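Long-range contacts in pyridoxamine 5'-phosphate oxidase family protein (PDB 3CP3), which is of unknown function but belongs to the pyridoxamine 5'-phosphate oxidase family, and so may bind a flavin such as FMN as its relatives do: residues Val29-Val34 with Leu78-Arg83; Trp90-Lys95 with Arg132-Arg137; Phe43-Val48 with Val58-Ala63; Asp19-Leu24 with Phe47-Ser52. All blocks are in the same frame, centred on the assembly; numbering follows the deposited sequence.

Contact 1 (Val29-Val34 with Leu78-Arg83); sequences VGRLVV and LFEVDR. With ACY (acetic acid), chain B.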
# COMPACT_ATOMS: atom_id res chain seq x y z
N VAL A 29 -1.37 3.82 11.41
CA VAL A 29 -1.78 4.06 10.02
C VAL A 29 -1.47 2.85 9.16
O VAL A 29 -0.35 2.35 9.19
CB VAL A 29 -1.09 5.31 9.40
CG1 VAL A 29 -1.50 5.53 7.95
CG2 VAL A 29 -1.44 6.53 10.24
N GLY A 30 -2.47 2.39 8.40
CA GLY A 30 -2.27 1.27 7.44
C GLY A 30 -2.94 1.56 6.11
O GLY A 30 -3.63 2.60 5.96
N ARG A 31 -2.77 0.68 5.14
CA ARG A 31 -3.32 0.92 3.81
C ARG A 31 -4.28 -0.17 3.44
O ARG A 31 -3.97 -1.36 3.56
CB ARG A 31 -2.17 0.89 2.79
CG ARG A 31 -1.18 2.03 3.11
CD ARG A 31 0.16 1.86 2.59
NE ARG A 31 0.93 2.92 3.22
CZ ARG A 31 1.66 2.71 4.29
NH1 ARG A 31 1.83 1.45 4.77
NH2 ARG A 31 2.29 3.75 4.82
N LEU A 32 -5.46 0.23 2.97
CA LEU A 32 -6.42 -0.74 2.54
C LEU A 32 -6.33 -0.88 1.03
O LEU A 32 -6.41 0.12 0.30
CB LEU A 32 -7.82 -0.28 2.95
CG LEU A 32 -8.89 -1.35 2.75
CD1 LEU A 32 -8.88 -2.46 3.81
CD2 LEU A 32 -10.24 -0.66 2.74
N VAL A 33 -6.26 -2.13 0.54
CA VAL A 33 -6.29 -2.28 -0.88
C VAL A 33 -7.63 -2.88 -1.24
O VAL A 33 -7.99 -3.97 -0.76
CB VAL A 33 -5.16 -3.21 -1.39
CG1 VAL A 33 -5.24 -3.34 -2.88
CG2 VAL A 33 -3.78 -2.64 -0.95
N VAL A 34 -8.32 -2.19 -2.14
CA VAL A 34 -9.65 -2.59 -2.54
C VAL A 34 -9.73 -2.78 -4.02
O VAL A 34 -8.83 -2.35 -4.78
CB VAL A 34 -10.71 -1.52 -2.16
CG1 VAL A 34 -10.70 -1.28 -0.65
CG2 VAL A 34 -10.44 -0.21 -2.90
N LEU A 78 -6.93 -6.31 1.02
CA LEU A 78 -5.71 -6.50 1.75
C LEU A 78 -5.55 -5.33 2.65
O LEU A 78 -6.06 -4.24 2.34
CB LEU A 78 -4.48 -6.44 0.81
CG LEU A 78 -4.38 -7.31 -0.39
CD1 LEU A 78 -3.04 -6.95 -1.11
CD2 LEU A 78 -4.45 -8.82 0.03
N PHE A 79 -4.83 -5.51 3.74
CA PHE A 79 -4.47 -4.43 4.63
C PHE A 79 -2.99 -4.53 4.93
O PHE A 79 -2.48 -5.62 5.32
CB PHE A 79 -5.32 -4.47 5.93
CG PHE A 79 -5.20 -3.21 6.77
CD1 PHE A 79 -5.89 -2.07 6.42
CD2 PHE A 79 -4.35 -3.16 7.87
CE1 PHE A 79 -5.75 -0.89 7.18
CE2 PHE A 79 -4.21 -1.99 8.61
CZ PHE A 79 -4.91 -0.87 8.25
N GLU A 80 -2.28 -3.42 4.76
CA GLU A 80 -0.86 -3.43 4.82
C GLU A 80 -0.31 -2.33 5.73
O GLU A 80 -0.78 -1.18 5.73
CB GLU A 80 -0.22 -3.32 3.38
CG GLU A 80 1.30 -3.58 3.34
CD GLU A 80 2.14 -2.30 3.37
OE1 GLU A 80 1.54 -1.18 3.50
OE2 GLU A 80 3.36 -2.42 3.09
N VAL A 81 0.71 -2.72 6.48
CA VAL A 81 1.53 -1.80 7.27
C VAL A 81 2.99 -2.07 6.89
O VAL A 81 3.37 -3.22 6.59
CB VAL A 81 1.21 -2.03 8.78
CG1 VAL A 81 2.12 -1.23 9.65
CG2 VAL A 81 -0.25 -1.73 9.11
N ASP A 82 3.84 -1.04 6.83
CA ASP A 82 5.27 -1.23 6.64
C ASP A 82 6.14 -0.21 7.38
O ASP A 82 5.58 0.69 8.04
CB ASP A 82 5.78 -1.44 5.15
CG ASP A 82 5.53 -0.21 4.18
OD1 ASP A 82 6.37 0.73 4.05
OD2 ASP A 82 4.56 -0.30 3.43
N ARG A 83 7.46 -0.44 7.28
CA ARG A 83 8.59 0.46 7.71
C ARG A 83 9.89 0.08 7.06
O ARG A 83 10.46 -1.01 7.28
CB ARG A 83 8.76 0.50 9.21
CG ARG A 83 7.61 1.19 9.91
CD ARG A 83 7.63 2.72 9.71
NE ARG A 83 6.66 3.39 10.57
CZ ARG A 83 6.44 4.70 10.62
NH1 ARG A 83 7.14 5.55 9.84
NH2 ARG A 83 5.53 5.17 11.47
C ACY B . 2.80 2.69 8.11
O ACY B . 1.95 1.77 8.10
OXT ACY B . 2.87 3.57 9.01
CH3 ACY B . 3.82 2.75 6.99
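Arg31 NH1 has three acidic groups around it. Arg31 NH1 donates to Glu80 OE1 at 2.9 Å, a salt bridge on the syn side, tilted 27° from the carboxylate plane. Arg31 NH1 also lies 3.5 Å from Asp82 OD2, but that oxygen sits well out of the guanidinium plane, so only the charges interact; a weak bond runs from the same nitrogen to O of the bound acetic acid. Arg31 and Glu80 form a hydrogen-bonded antiparallel pair, and their side chains run side by side, pointing the same way. Glu80 CG stands anti to the backbone N (chi1 -169°), a bend at chi2 turns CD back, and OE1 lies beside the guanidinium, whose plane is turned 64° from the carboxylate. Beneath them Arg31 N donates to Glu80 O at 2.8 Å, and Val33 N gives Leu78 O a nearly straight bond of the same length. On the opposite face of the sheet, Phe79 CZ comes to 3.5 Å from Gly30 CA, with Arg31 N over one face of the ring, offset toward its rim. Leu32 CD1 meets the edge of that ring. This network lies at the dimer interface: each Asp82 pairs through OD2 with Arg31 NE of the other subunit, which probably offsets the two buried, like-charged Arg31 guanidiniums that come close there.

Contact 2 (Trp90-Lys95 with Arg132-Arg137); sequences WSVVLK and REVSGR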
# COMPACT_ATOMS: atom_id res chain seq x y z
N TRP A 90 10.53 -3.81 6.92
CA TRP A 90 9.53 -4.89 7.10
C TRP A 90 8.17 -4.44 6.61
O TRP A 90 7.90 -3.21 6.52
CB TRP A 90 9.40 -5.33 8.58
CG TRP A 90 8.94 -4.27 9.54
CD1 TRP A 90 9.74 -3.42 10.27
CD2 TRP A 90 7.58 -3.93 9.90
NE1 TRP A 90 8.98 -2.61 11.04
CE2 TRP A 90 7.65 -2.88 10.84
CE3 TRP A 90 6.34 -4.41 9.53
CZ2 TRP A 90 6.51 -2.29 11.39
CZ3 TRP A 90 5.19 -3.84 10.07
CH2 TRP A 90 5.29 -2.79 11.01
N SER A 91 7.32 -5.41 6.27
CA SER A 91 5.93 -5.13 5.96
C SER A 91 5.10 -6.28 6.46
O SER A 91 5.58 -7.40 6.51
CB SER A 91 5.69 -5.05 4.44
OG SER A 91 6.09 -6.27 3.83
N VAL A 92 3.84 -6.01 6.77
CA VAL A 92 2.90 -7.03 7.17
C VAL A 92 1.68 -6.80 6.26
O VAL A 92 1.23 -5.64 6.13
CB VAL A 92 2.51 -6.89 8.64
CG1 VAL A 92 1.31 -7.90 9.02
CG2 VAL A 92 3.78 -7.20 9.55
N VAL A 93 1.22 -7.88 5.62
CA VAL A 93 0.02 -7.85 4.75
C VAL A 93 -1.02 -8.78 5.36
O VAL A 93 -0.77 -10.02 5.58
CB VAL A 93 0.38 -8.30 3.33
CG1 VAL A 93 -0.93 -8.44 2.37
CG2 VAL A 93 1.39 -7.39 2.74
N LEU A 94 -2.19 -8.23 5.61
CA LEU A 94 -3.31 -9.06 5.98
C LEU A 94 -4.22 -9.29 4.76
O LEU A 94 -4.50 -8.34 3.99
CB LEU A 94 -4.08 -8.40 7.14
CG LEU A 94 -3.30 -7.88 8.32
CD1 LEU A 94 -4.33 -7.32 9.30
CD2 LEU A 94 -2.48 -9.07 8.96
N LYS A 95 -4.66 -10.54 4.55
CA LYS A 95 -5.76 -10.80 3.64
C LYS A 95 -7.04 -10.94 4.44
O LYS A 95 -7.04 -11.65 5.45
CB LYS A 95 -5.55 -12.09 2.88
CG LYS A 95 -4.41 -12.03 1.87
CD LYS A 95 -4.62 -13.16 0.85
CE LYS A 95 -3.35 -13.44 0.02
NZ LYS A 95 -2.91 -12.26 -0.79
N ARG A 132 -8.08 -13.35 7.39
CA ARG A 132 -7.97 -14.74 6.91
C ARG A 132 -6.50 -15.20 6.95
O ARG A 132 -6.21 -16.38 7.20
CB ARG A 132 -8.43 -14.76 5.44
CG ARG A 132 -9.12 -15.98 4.88
CD ARG A 132 -9.29 -15.74 3.30
NE ARG A 132 -10.06 -14.52 3.09
CZ ARG A 132 -9.84 -13.63 2.13
NH1 ARG A 132 -8.87 -13.78 1.25
NH2 ARG A 132 -10.61 -12.57 2.07
N GLU A 133 -5.58 -14.27 6.68
CA GLU A 133 -4.14 -14.58 6.55
C GLU A 133 -3.27 -13.40 7.00
O GLU A 133 -3.64 -12.22 6.81
CB GLU A 133 -3.74 -14.91 5.09
CG GLU A 133 -4.28 -16.22 4.51
CD GLU A 133 -3.90 -16.44 3.04
OE1 GLU A 133 -4.80 -16.61 2.19
OE2 GLU A 133 -2.69 -16.47 2.72
N VAL A 134 -2.09 -13.72 7.51
CA VAL A 134 -1.15 -12.71 8.00
C VAL A 134 0.15 -13.05 7.30
O VAL A 134 0.58 -14.21 7.36
CB VAL A 134 -0.91 -12.91 9.50
CG1 VAL A 134 0.10 -11.87 10.04
CG2 VAL A 134 -2.24 -12.85 10.28
N SER A 135 0.76 -12.10 6.60
CA SER A 135 2.09 -12.36 6.05
C SER A 135 3.06 -11.28 6.42
O SER A 135 2.92 -10.15 5.98
CB SER A 135 2.06 -12.49 4.52
OG SER A 135 1.08 -13.45 4.16
N GLY A 136 4.12 -11.62 7.14
CA GLY A 136 5.08 -10.58 7.50
C GLY A 136 6.37 -10.88 6.81
O GLY A 136 6.76 -12.03 6.71
N ARG A 137 7.08 -9.85 6.40
CA ARG A 137 8.37 -10.06 5.75
C ARG A 137 9.32 -9.00 6.24
O ARG A 137 8.90 -7.87 6.47
CB ARG A 137 8.18 -9.88 4.23
CG ARG A 137 7.27 -10.91 3.62
CD ARG A 137 7.12 -10.72 2.13
NE ARG A 137 6.00 -9.86 1.80
CZ ARG A 137 5.31 -9.95 0.66
NH1 ARG A 137 5.63 -10.87 -0.25
NH2 ARG A 137 4.28 -9.13 0.43
O HOH W 1 4.56 -8.74 4.04
O HOH W 2 4.88 -7.13 1.69
O HOH W 3 -1.57 -12.06 3.97
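Lys95 O takes two backbone donors from the other strand, Arg132 N at 2.8 Å and Glu133 N at 3.2 Å, which makes Arg132 and Glu133 a classic beta bulge opposite one lysine. Beyond it the antiparallel pairing is regular: Val93 and Ser135 bond both ways, as do Ser91 and Arg137, with Arg137 N reaching Ser91 O at 2.9 Å. Val92, Leu94 and Val134 make one face apolar. Leu94 CD2 lies alongside Val134, 4.0 Å from its CG1, the two side chains pointing the same way, and Val92 CG2 comes down on Gly136 CA. On the other face Arg137 bends at chi3 (-91°), which sets NE; Arg137 NH2 lies 4.1 Å from Val93 CG2, the two side chains crossing at a slant. A water accepts from Arg137 NE and donates to Ser135 O at 2.9 Å, bridging side chain and backbone, and a second water donates to Val93 O. The charged ends are fixed from further out: Lys95 NZ and Arg137 NH2 bind Asp39 and Asp41 of the second subunit, while Arg132 reaches Asn97 and Asp76. Val92, Leu94 and Val134 turn the other way, beneath helix 17-25, and strand 76-83 bonds to the far side of strand 89-100.

Contact 3 (Phe43-Val48 with Val58-Ala63); sequences FPVNFV and VYFRTA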
# COMPACT_ATOMS: atom_id res chain seq x y z
N PHE A 43 -5.77 3.15 -0.10
CA PHE A 43 -5.78 4.36 0.67
C PHE A 43 -5.41 4.11 2.12
O PHE A 43 -5.73 3.08 2.67
CB PHE A 43 -7.12 5.08 0.54
CG PHE A 43 -8.27 4.23 0.83
CD1 PHE A 43 -8.75 4.10 2.12
CD2 PHE A 43 -8.89 3.53 -0.21
CE1 PHE A 43 -9.84 3.28 2.37
CE2 PHE A 43 -9.92 2.73 0.01
CZ PHE A 43 -10.42 2.59 1.29
N PRO A 44 -4.75 5.08 2.74
CA PRO A 44 -4.29 4.94 4.13
C PRO A 44 -5.45 5.21 5.08
O PRO A 44 -6.35 6.00 4.74
CB PRO A 44 -3.22 6.01 4.25
CG PRO A 44 -3.47 6.95 3.18
CD PRO A 44 -4.36 6.37 2.16
N VAL A 45 -5.47 4.53 6.21
CA VAL A 45 -6.49 4.80 7.22
C VAL A 45 -5.83 4.66 8.56
O VAL A 45 -4.82 3.95 8.66
CB VAL A 45 -7.67 3.78 7.15
CG1 VAL A 45 -8.47 3.96 5.92
CG2 VAL A 45 -7.20 2.27 7.30
N ASN A 46 -6.34 5.36 9.58
CA ASN A 46 -5.99 5.05 10.98
C ASN A 46 -6.80 3.80 11.39
O ASN A 46 -8.02 3.72 11.17
CB ASN A 46 -6.25 6.24 11.94
CG ASN A 46 -5.26 7.42 11.76
OD1 ASN A 46 -4.04 7.25 11.87
ND2 ASN A 46 -5.79 8.60 11.50
N PHE A 47 -6.13 2.82 11.99
CA PHE A 47 -6.76 1.53 12.31
C PHE A 47 -6.37 1.13 13.75
O PHE A 47 -5.40 1.67 14.32
CB PHE A 47 -6.28 0.42 11.31
CG PHE A 47 -4.88 -0.04 11.59
CD1 PHE A 47 -4.64 -1.19 12.35
CD2 PHE A 47 -3.80 0.70 11.14
CE1 PHE A 47 -3.35 -1.57 12.68
CE2 PHE A 47 -2.48 0.30 11.44
CZ PHE A 47 -2.26 -0.84 12.21
N VAL A 48 -7.06 0.15 14.28
CA VAL A 48 -6.60 -0.54 15.47
C VAL A 48 -6.78 -2.03 15.21
O VAL A 48 -7.71 -2.44 14.51
CB VAL A 48 -7.39 -0.11 16.76
CG1 VAL A 48 -6.92 1.27 17.25
CG2 VAL A 48 -8.95 -0.14 16.53
N VAL A 58 -9.34 -6.09 12.39
CA VAL A 58 -8.94 -4.67 12.29
C VAL A 58 -10.15 -3.80 12.17
O VAL A 58 -11.04 -4.11 11.35
CB VAL A 58 -8.08 -4.43 11.00
CG1 VAL A 58 -7.74 -2.94 10.79
CG2 VAL A 58 -6.84 -5.27 11.08
N TYR A 59 -10.18 -2.70 12.92
CA TYR A 59 -11.22 -1.68 12.71
C TYR A 59 -10.62 -0.40 12.21
O TYR A 59 -9.54 0.03 12.67
CB TYR A 59 -11.91 -1.35 14.04
CG TYR A 59 -12.78 -2.46 14.54
CD1 TYR A 59 -14.09 -2.60 14.07
CD2 TYR A 59 -12.30 -3.39 15.45
CE1 TYR A 59 -14.91 -3.63 14.54
CE2 TYR A 59 -13.14 -4.41 15.94
CZ TYR A 59 -14.42 -4.54 15.45
OH TYR A 59 -15.25 -5.53 15.91
N PHE A 60 -11.35 0.26 11.31
CA PHE A 60 -11.04 1.60 10.90
C PHE A 60 -12.36 2.34 10.63
O PHE A 60 -13.43 1.76 10.75
CB PHE A 60 -10.05 1.58 9.69
CG PHE A 60 -10.62 0.98 8.43
CD1 PHE A 60 -11.27 1.80 7.50
CD2 PHE A 60 -10.51 -0.36 8.16
CE1 PHE A 60 -11.78 1.25 6.33
CE2 PHE A 60 -11.08 -0.93 7.01
CZ PHE A 60 -11.69 -0.12 6.09
N ARG A 61 -12.28 3.65 10.40
CA ARG A 61 -13.44 4.45 10.13
C ARG A 61 -13.47 4.92 8.72
O ARG A 61 -12.44 5.18 8.16
CB ARG A 61 -13.43 5.69 10.98
CG ARG A 61 -13.62 5.40 12.41
CD ARG A 61 -12.97 6.47 13.22
NE ARG A 61 -13.53 6.41 14.54
CZ ARG A 61 -13.20 7.21 15.55
NH1 ARG A 61 -13.79 7.03 16.73
NH2 ARG A 61 -12.28 8.16 15.37
N THR A 62 -14.68 5.08 8.19
CA THR A 62 -14.89 5.70 6.90
C THR A 62 -15.89 6.84 7.03
O THR A 62 -17.05 6.62 7.42
CB THR A 62 -15.38 4.67 5.82
OG1 THR A 62 -16.47 3.88 6.32
CG2 THR A 62 -14.31 3.77 5.44
N ALA A 63 -15.43 8.07 6.78
CA ALA A 63 -16.35 9.19 6.66
C ALA A 63 -17.10 9.10 5.34
O ALA A 63 -18.30 9.21 5.35
CB ALA A 63 -15.64 10.55 6.77
O HOH W 4 -10.04 5.40 10.95
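Val45 and Phe60 meet because of how each is turned at its first torsion. Val45 CG2 occupies the position between the backbone N and carbonyl carbon, and Phe60 CG does the same (chi1 66°), which brings the ring beside the valine: Val45 CG2 sits 3.8 Å from Phe60 CB and as far from CG, while CG1 comes to CD1. The valine thus touches the root of the ring obliquely. Phe47 is set the same way (chi1 75°); Phe47 CB lies 3.7 Å from Val58 CG1, and the end of the ring leads away from strand 57-62 toward Phe79. The backbones carry one sound reciprocal pair: Val48 N donates to Tyr59 O at 3.0 Å, and Tyr59 N returns to Val48 O at 2.9 Å. Val48 CG2 and Tyr59 CB pack on the face these residues share, while Tyr59 OH goes on to Glu106. Toward Phe43 the strands diverge, and a water takes up the widening pairing: it donates to Asn46 O at 2.6 Å and accepts from Arg61 N at 2.9 Å. Close by, Asn46 O also rests 3.3 Å from Phe60 CB. The two strands form a beta hairpin of the curled antiparallel barrel. Strand 125-139 bonds to the far side of strand 57-62, and strand 29-36 to strand 39-50; Phe47 meets Phe79 edge-to-face. The chemistry is divided along the hairpin: backbone bonds close it near Val48, whereas near Asn46 a water keeps the polar groups paired, while Val45 and Phe60 keep apolar contact there.

Contact 4 (Asp19-Leu24 with Phe47-Ser52); sequences DSLSRL and FVLDYS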
# COMPACT_ATOMS: atom_id res chain seq x y z
N ASP A 19 4.92 -12.20 15.64
CA ASP A 19 5.82 -11.06 15.36
C ASP A 19 5.10 -10.09 14.41
O ASP A 19 5.04 -8.86 14.64
CB ASP A 19 7.12 -11.63 14.75
CG ASP A 19 8.25 -10.60 14.60
OD1 ASP A 19 8.18 -9.45 15.16
OD2 ASP A 19 9.19 -10.89 13.83
N SER A 20 4.58 -10.63 13.32
CA SER A 20 3.85 -9.84 12.34
C SER A 20 2.73 -9.00 12.95
O SER A 20 2.62 -7.76 12.71
CB SER A 20 3.26 -10.79 11.28
OG SER A 20 4.33 -11.24 10.46
N LEU A 21 1.90 -9.65 13.72
CA LEU A 21 0.79 -8.91 14.40
C LEU A 21 1.24 -7.91 15.46
O LEU A 21 0.64 -6.83 15.58
CB LEU A 21 -0.22 -9.89 14.97
CG LEU A 21 -0.96 -10.68 13.89
CD1 LEU A 21 -1.78 -11.77 14.59
CD2 LEU A 21 -1.81 -9.76 13.02
N SER A 22 2.29 -8.25 16.24
CA SER A 22 2.83 -7.23 17.14
C SER A 22 3.30 -5.99 16.35
O SER A 22 3.04 -4.81 16.70
CB SER A 22 4.00 -7.80 17.92
OG SER A 22 3.59 -8.93 18.68
N ARG A 23 4.02 -6.23 15.26
CA ARG A 23 4.58 -5.09 14.54
C ARG A 23 3.46 -4.28 13.88
O ARG A 23 3.46 -3.03 13.87
CB ARG A 23 5.53 -5.56 13.45
CG ARG A 23 6.89 -6.13 13.98
CD ARG A 23 7.75 -6.47 12.83
NE ARG A 23 8.76 -7.49 13.17
CZ ARG A 23 9.96 -7.55 12.61
NH1 ARG A 23 10.37 -6.59 11.79
NH2 ARG A 23 10.78 -8.57 12.91
N LEU A 24 2.48 -4.97 13.35
CA LEU A 24 1.32 -4.24 12.77
C LEU A 24 0.63 -3.36 13.84
O LEU A 24 0.29 -2.19 13.57
CB LEU A 24 0.36 -5.27 12.15
CG LEU A 24 -0.94 -4.73 11.50
CD1 LEU A 24 -1.17 -5.34 10.11
CD2 LEU A 24 -2.06 -5.08 12.41
N PHE A 47 -6.13 2.82 11.99
CA PHE A 47 -6.76 1.53 12.31
C PHE A 47 -6.37 1.13 13.75
O PHE A 47 -5.40 1.67 14.32
CB PHE A 47 -6.28 0.42 11.31
CG PHE A 47 -4.88 -0.04 11.59
CD1 PHE A 47 -4.64 -1.19 12.35
CD2 PHE A 47 -3.80 0.70 11.14
CE1 PHE A 47 -3.35 -1.57 12.68
CE2 PHE A 47 -2.48 0.30 11.44
CZ PHE A 47 -2.26 -0.84 12.21
N VAL A 48 -7.06 0.15 14.28
CA VAL A 48 -6.60 -0.54 15.47
C VAL A 48 -6.78 -2.03 15.21
O VAL A 48 -7.71 -2.44 14.51
CB VAL A 48 -7.39 -0.11 16.76
CG1 VAL A 48 -6.92 1.27 17.25
CG2 VAL A 48 -8.95 -0.14 16.53
N LEU A 49 -5.87 -2.82 15.78
CA LEU A 49 -5.97 -4.27 15.77
C LEU A 49 -6.69 -4.74 17.03
O LEU A 49 -6.30 -4.37 18.14
CB LEU A 49 -4.55 -4.87 15.78
CG LEU A 49 -4.46 -6.39 15.82
CD1 LEU A 49 -4.98 -6.97 14.45
CD2 LEU A 49 -3.01 -6.82 16.05
N ASP A 50 -7.72 -5.55 16.86
CA ASP A 50 -8.54 -6.08 17.96
C ASP A 50 -8.34 -7.60 18.03
O ASP A 50 -8.47 -8.30 17.03
CB ASP A 50 -10.02 -5.73 17.77
CG ASP A 50 -10.89 -6.17 18.95
OD1 ASP A 50 -10.35 -6.37 20.06
OD2 ASP A 50 -12.12 -6.31 18.78
N TYR A 51 -8.10 -8.11 19.24
CA TYR A 51 -7.81 -9.53 19.48
C TYR A 51 -8.92 -10.35 20.11
O TYR A 51 -8.79 -11.57 20.28
CB TYR A 51 -6.60 -9.64 20.39
CG TYR A 51 -5.33 -9.67 19.62
CD1 TYR A 51 -5.14 -10.63 18.62
CD2 TYR A 51 -4.32 -8.76 19.88
CE1 TYR A 51 -3.98 -10.68 17.90
CE2 TYR A 51 -3.16 -8.80 19.17
CZ TYR A 51 -3.00 -9.77 18.17
OH TYR A 51 -1.86 -9.83 17.44
N SER A 52 -10.00 -9.63 20.39
CA SER A 52 -11.02 -10.07 21.33
C SER A 52 -11.92 -11.22 20.85
O SER A 52 -12.66 -11.80 21.66
CB SER A 52 -11.87 -8.88 21.76
OG SER A 52 -11.12 -8.00 22.58
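Phe47 receives Leu24 O at its ring edge, the carbonyl oxygen lying in the ring plane 3.2 Å from CZ. Here helix 17-25 lies against the end of strand 39-50 in the barrel-like beta fold of the family; the axes of 19-24 and 47-50 come to 9.7 Å. Leu24 CG stands anti to the backbone N (chi1 179°), 4.1 Å from Phe47 CE1, and Leu24 CD2 comes to 3.7 Å from the same Phe47 CE1. Tyr51, modelled in two conformers, has Leu49 CG over one face, 4.3 Å above the plane, and Leu21 CD1 at its edge; because of the disorder, this part of the contact is less certain. Leu49 lies between the two helix leucines: the Leu49 and Leu24 side chains cross at about a right angle, Leu49 CD1 4.0 Å from Leu24 CD2, and Leu49 CD2 reaches Leu21 O at 3.7 Å. Leucines from the helix thus close the apolar cover over the sheet; Leu24 packs onto Val92 and Leu94 too. On the helix's other side Arg23 grips Asp19 side-on, NE to OD1 and NH2 to OD2, and makes a cation-pi contact with Trp90. The chain leaves the strand in an Asx turn, where Asp50 OD1 accepts from Ser52 N at 3.3 Å and from its OG.

In the fold
All four contacts belong to one curled antiparallel sheet and the helix laid against it. Contact 1 lies between contacts 2 and 3: centre to centre it is about 9 Å from contact 2, joined by the pairing of strands 76-83 and 89-100, with Phe79 O 2.6 Å from Leu94 N, and about 10 Å from contact 3, where Gly30 O is 2.7 Å from Val45 N. Contacts 2 and 3 lie about 17 Å apart between centres, yet Leu94 CD1 and Val58 CG2 still touch. Contact 4 shares Phe47 and Val48 with contact 3. Contacts 1, 2 and 3 reach the second subunit, contact 4 does not. The acetic acid near Arg31 probably comes from the crystallisation liquor, though it may mark a pocket.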